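Local coordinates for diaminopimelate decarboxylase (Phaeodactylum tricornutum, PDB 7JPJ), which probably catalyses the pyridoxal-phosphate-dependent decarboxylation of diaminopimelate, the step that yields lysine, and works as an obligate dimer, at residues 308-322 with 349-363. Numbering follows the deposited sequence.
Sequences TFLKLDAGMTDVLRP and SVVVVGHCCESGDLM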
# COMPACT_ATOMS: atom_id res chain seq x y z
N THR A 308 7.47 25.30 1.96
CA THR A 308 8.76 24.75 2.36
C THR A 308 8.57 23.26 2.60
O THR A 308 7.68 22.86 3.35
CB THR A 308 9.29 25.44 3.61
OG1 THR A 308 9.79 26.74 3.27
CG2 THR A 308 10.42 24.63 4.24
N PHE A 309 9.39 22.45 1.94
CA PHE A 309 9.24 21.00 1.94
C PHE A 309 10.35 20.35 2.75
O PHE A 309 11.53 20.63 2.53
CB PHE A 309 9.25 20.45 0.51
CG PHE A 309 8.12 20.93 -0.35
CD1 PHE A 309 8.21 22.15 -1.00
CD2 PHE A 309 6.97 20.17 -0.51
CE1 PHE A 309 7.17 22.59 -1.80
CE2 PHE A 309 5.93 20.61 -1.30
CZ PHE A 309 6.03 21.83 -1.95
N LEU A 310 9.96 19.48 3.69
CA LEU A 310 10.89 18.61 4.39
C LEU A 310 10.82 17.23 3.76
O LEU A 310 9.76 16.58 3.78
CB LEU A 310 10.55 18.53 5.88
CG LEU A 310 10.73 19.78 6.75
CD1 LEU A 310 10.53 19.41 8.20
CD2 LEU A 310 12.10 20.39 6.54
N LYS A 311 11.93 16.77 3.19
CA LYS A 311 12.01 15.47 2.54
C LYS A 311 12.68 14.48 3.48
O LYS A 311 13.81 14.71 3.93
CB LYS A 311 12.78 15.57 1.22
CG LYS A 311 12.38 16.75 0.35
CD LYS A 311 13.37 16.99 -0.78
CE LYS A 311 12.80 16.56 -2.12
NZ LYS A 311 13.78 16.77 -3.22
N LEU A 312 11.99 13.39 3.77
CA LEU A 312 12.50 12.37 4.68
C LEU A 312 13.20 11.25 3.90
O LEU A 312 13.21 11.23 2.67
CB LEU A 312 11.36 11.77 5.51
CG LEU A 312 10.35 12.72 6.16
CD1 LEU A 312 9.18 11.92 6.71
CD2 LEU A 312 11.01 13.54 7.26
N ASP A 313 13.79 10.32 4.65
CA ASP A 313 14.28 9.07 4.08
C ASP A 313 13.28 7.93 4.27
O ASP A 313 13.68 6.76 4.36
CB ASP A 313 15.65 8.70 4.68
CG ASP A 313 15.60 8.48 6.18
OD1 ASP A 313 14.56 8.75 6.82
OD2 ASP A 313 16.64 8.04 6.74
N ALA A 314 12.00 8.26 4.35
CA ALA A 314 10.93 7.29 4.50
C ALA A 314 9.71 7.82 3.75
O ALA A 314 9.74 8.90 3.16
CB ALA A 314 10.62 7.05 5.98
N GLY A 315 8.63 7.04 3.78
CA GLY A 315 7.41 7.48 3.11
C GLY A 315 6.35 6.40 3.12
O GLY A 315 6.26 5.60 4.06
N MET A 316 5.54 6.39 2.06
CA MET A 316 4.47 5.40 1.92
C MET A 316 5.00 3.97 1.99
O MET A 316 4.22 3.05 2.26
CB MET A 316 3.72 5.63 0.62
CG MET A 316 4.62 5.94 -0.56
SD MET A 316 3.77 5.85 -2.13
CE MET A 316 2.39 6.96 -1.82
N THR A 317 6.30 3.77 1.73
CA THR A 317 6.93 2.48 1.97
C THR A 317 6.84 2.06 3.44
O THR A 317 6.96 0.87 3.74
CB THR A 317 8.40 2.53 1.56
OG1 THR A 317 8.98 3.76 2.02
CG2 THR A 317 8.54 2.45 0.05
N ASP A 318 6.65 3.00 4.34
CA ASP A 318 6.64 2.72 5.77
C ASP A 318 5.35 3.13 6.47
O ASP A 318 4.90 2.42 7.37
CB ASP A 318 7.83 3.43 6.44
CG ASP A 318 9.09 3.32 5.61
OD1 ASP A 318 9.70 2.22 5.60
OD2 ASP A 318 9.46 4.31 4.96
N VAL A 319 4.75 4.25 6.07
CA VAL A 319 3.45 4.67 6.60
C VAL A 319 2.59 5.07 5.42
O VAL A 319 2.82 6.11 4.79
CB VAL A 319 3.58 5.83 7.61
CG1 VAL A 319 2.21 6.22 8.13
CG2 VAL A 319 4.49 5.43 8.77
N LEU A 320 1.59 4.24 5.10
CA LEU A 320 0.72 4.45 3.95
C LEU A 320 -0.57 5.18 4.29
O LEU A 320 -1.20 5.74 3.39
CB LEU A 320 0.39 3.11 3.29
CG LEU A 320 -0.57 3.08 2.10
CD1 LEU A 320 0.06 3.71 0.87
CD2 LEU A 320 -1.04 1.67 1.83
N ARG A 321 -0.96 5.20 5.57
CA ARG A 321 -2.25 5.79 5.95
C ARG A 321 -2.42 7.24 5.50
O ARG A 321 -3.56 7.61 5.16
CB ARG A 321 -2.44 5.65 7.46
CG ARG A 321 -2.43 4.20 7.94
CD ARG A 321 -3.07 4.03 9.32
NE ARG A 321 -3.32 5.31 9.99
CZ ARG A 321 -4.53 5.77 10.30
NH1 ARG A 321 -5.62 5.06 10.00
NH2 ARG A 321 -4.66 6.94 10.90
N PRO A 322 -1.40 8.10 5.48
CA PRO A 322 -1.60 9.43 4.88
C PRO A 322 -2.00 9.39 3.42
O PRO A 322 -2.91 10.13 3.02
CB PRO A 322 -0.24 10.11 5.08
CG PRO A 322 0.33 9.46 6.27
CD PRO A 322 -0.11 8.02 6.20
N SER A 349 6.43 26.58 9.58
CA SER A 349 5.40 25.82 8.89
C SER A 349 5.98 25.18 7.64
O SER A 349 6.56 25.86 6.79
CB SER A 349 4.22 26.72 8.52
OG SER A 349 3.46 27.06 9.66
N VAL A 350 5.81 23.86 7.51
CA VAL A 350 6.41 23.09 6.43
C VAL A 350 5.41 22.06 5.92
O VAL A 350 4.37 21.80 6.54
CB VAL A 350 7.72 22.39 6.85
CG1 VAL A 350 8.75 23.40 7.33
CG2 VAL A 350 7.43 21.34 7.92
N VAL A 351 5.74 21.48 4.77
CA VAL A 351 5.08 20.30 4.23
C VAL A 351 6.09 19.16 4.27
O VAL A 351 7.27 19.36 3.94
CB VAL A 351 4.57 20.54 2.80
CG1 VAL A 351 4.08 19.25 2.17
CG2 VAL A 351 3.46 21.58 2.80
N VAL A 352 5.65 17.98 4.67
CA VAL A 352 6.52 16.81 4.81
C VAL A 352 6.22 15.84 3.68
O VAL A 352 5.07 15.43 3.49
CB VAL A 352 6.33 16.13 6.18
CG1 VAL A 352 7.34 15.01 6.35
CG2 VAL A 352 6.47 17.15 7.30
N VAL A 353 7.25 15.49 2.92
CA VAL A 353 7.11 14.58 1.79
C VAL A 353 8.00 13.36 2.01
O VAL A 353 8.97 13.39 2.77
CB VAL A 353 7.44 15.25 0.44
CG1 VAL A 353 6.55 16.46 0.20
CG2 VAL A 353 8.91 15.64 0.38
N GLY A 354 7.66 12.27 1.31
CA GLY A 354 8.41 11.04 1.41
C GLY A 354 9.49 10.92 0.35
O GLY A 354 9.59 11.72 -0.58
N HIS A 355 10.32 9.88 0.51
CA HIS A 355 11.46 9.67 -0.37
C HIS A 355 11.12 8.95 -1.67
O HIS A 355 12.00 8.80 -2.52
CB HIS A 355 12.56 8.90 0.38
CG HIS A 355 12.14 7.54 0.84
ND1 HIS A 355 13.02 6.63 1.40
CD2 HIS A 355 10.93 6.92 0.84
CE1 HIS A 355 12.37 5.53 1.72
NE2 HIS A 355 11.10 5.68 1.39
N CYS A 356 9.88 8.50 -1.84
CA CYS A 356 9.50 7.81 -3.07
C CYS A 356 9.31 8.81 -4.20
O CYS A 356 8.75 9.89 -4.01
CB CYS A 356 8.23 6.99 -2.88
SG CYS A 356 8.36 5.69 -1.65
N CYS A 357 9.77 8.43 -5.40
CA CYS A 357 9.60 9.26 -6.59
C CYS A 357 8.16 9.12 -7.08
O CYS A 357 7.86 8.49 -8.09
CB CYS A 357 10.61 8.87 -7.65
SG CYS A 357 10.66 9.99 -9.07
N GLU A 358 7.24 9.73 -6.32
CA GLU A 358 5.82 9.66 -6.63
C GLU A 358 5.13 10.88 -6.03
O GLU A 358 5.37 11.21 -4.87
CB GLU A 358 5.20 8.37 -6.08
CG GLU A 358 3.69 8.34 -6.13
CD GLU A 358 3.17 7.06 -6.75
OE1 GLU A 358 3.85 6.50 -7.63
OE2 GLU A 358 2.07 6.62 -6.34
N SER A 359 4.28 11.53 -6.83
CA SER A 359 3.66 12.77 -6.38
C SER A 359 2.79 12.56 -5.14
O SER A 359 2.69 13.45 -4.29
CB SER A 359 2.83 13.39 -7.51
OG SER A 359 2.25 12.40 -8.33
N GLY A 360 2.17 11.39 -5.02
CA GLY A 360 1.29 11.14 -3.89
C GLY A 360 1.97 10.82 -2.58
O GLY A 360 1.28 10.69 -1.57
N ASP A 361 3.30 10.72 -2.56
CA ASP A 361 4.03 10.37 -1.34
C ASP A 361 4.09 11.58 -0.41
O ASP A 361 5.15 12.17 -0.16
CB ASP A 361 5.41 9.84 -1.67
CG ASP A 361 6.07 9.15 -0.48
OD1 ASP A 361 5.39 8.99 0.56
OD2 ASP A 361 7.26 8.78 -0.58
N LEU A 362 2.94 11.93 0.14
CA LEU A 362 2.78 13.09 0.99
C LEU A 362 2.53 12.63 2.42
O LEU A 362 1.72 11.73 2.66
CB LEU A 362 1.63 13.97 0.49
CG LEU A 362 1.18 15.17 1.32
CD1 LEU A 362 2.36 16.08 1.60
CD2 LEU A 362 0.09 15.91 0.58
N MET A 363 3.24 13.24 3.38
CA MET A 363 3.14 12.87 4.78
C MET A 363 2.29 13.83 5.61
O MET A 363 1.95 13.51 6.75
CB MET A 363 4.53 12.76 5.40
CG MET A 363 5.34 11.58 4.89
SD MET A 363 4.46 10.01 5.06
CE MET A 363 5.63 9.06 6.04
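With CG of His355 set between its own backbone N and carbonyl carbon (chi1 61°), the imidazole lies flat against the backbone of Ala314, whose CA sits over the ring centre, while NE2 and OG1 of Thr317 share a hydrogen bond of 2.9 Å in the ring plane. Asp361 holds its CG anti to the backbone N (chi1 -166°), and its carboxylate joins both loops: OD1 takes the amide N of Met316 from above the carboxylate plane at 3.0 Å, and OD2 takes N of Cys356 in its own loop at 2.9 Å. The CA of Gly315 lies 4.1 Å from CA of Gly354, and CE of Met363 reaches CA of Gly315 at 3.8 Å. Before these loops strands 308-312 and 347-353 pair in parallel, with bonds such as Leu310 N to Val351 O at 2.7 Å. Phe309 lies beside Val351 and turns a ring edge to CG1 of Val353; Leu310 and Val352 point to the opposite face. CD1 of Leu312 packs on CG1 of Val352 at 3.6 Å. ND1 of His355 is hydrogen-bonded to Glu105 of the second subunit, and Cys357, the predicted proton donor, follows in the same loop, consistent with a dimer-interface active site. The strand pair belongs to the mixed sheet of the beta domain, apart from the TIM-barrel domain, and is flanked by strand 289-300 beside 308-312 and strand 373-379 beside 347-353.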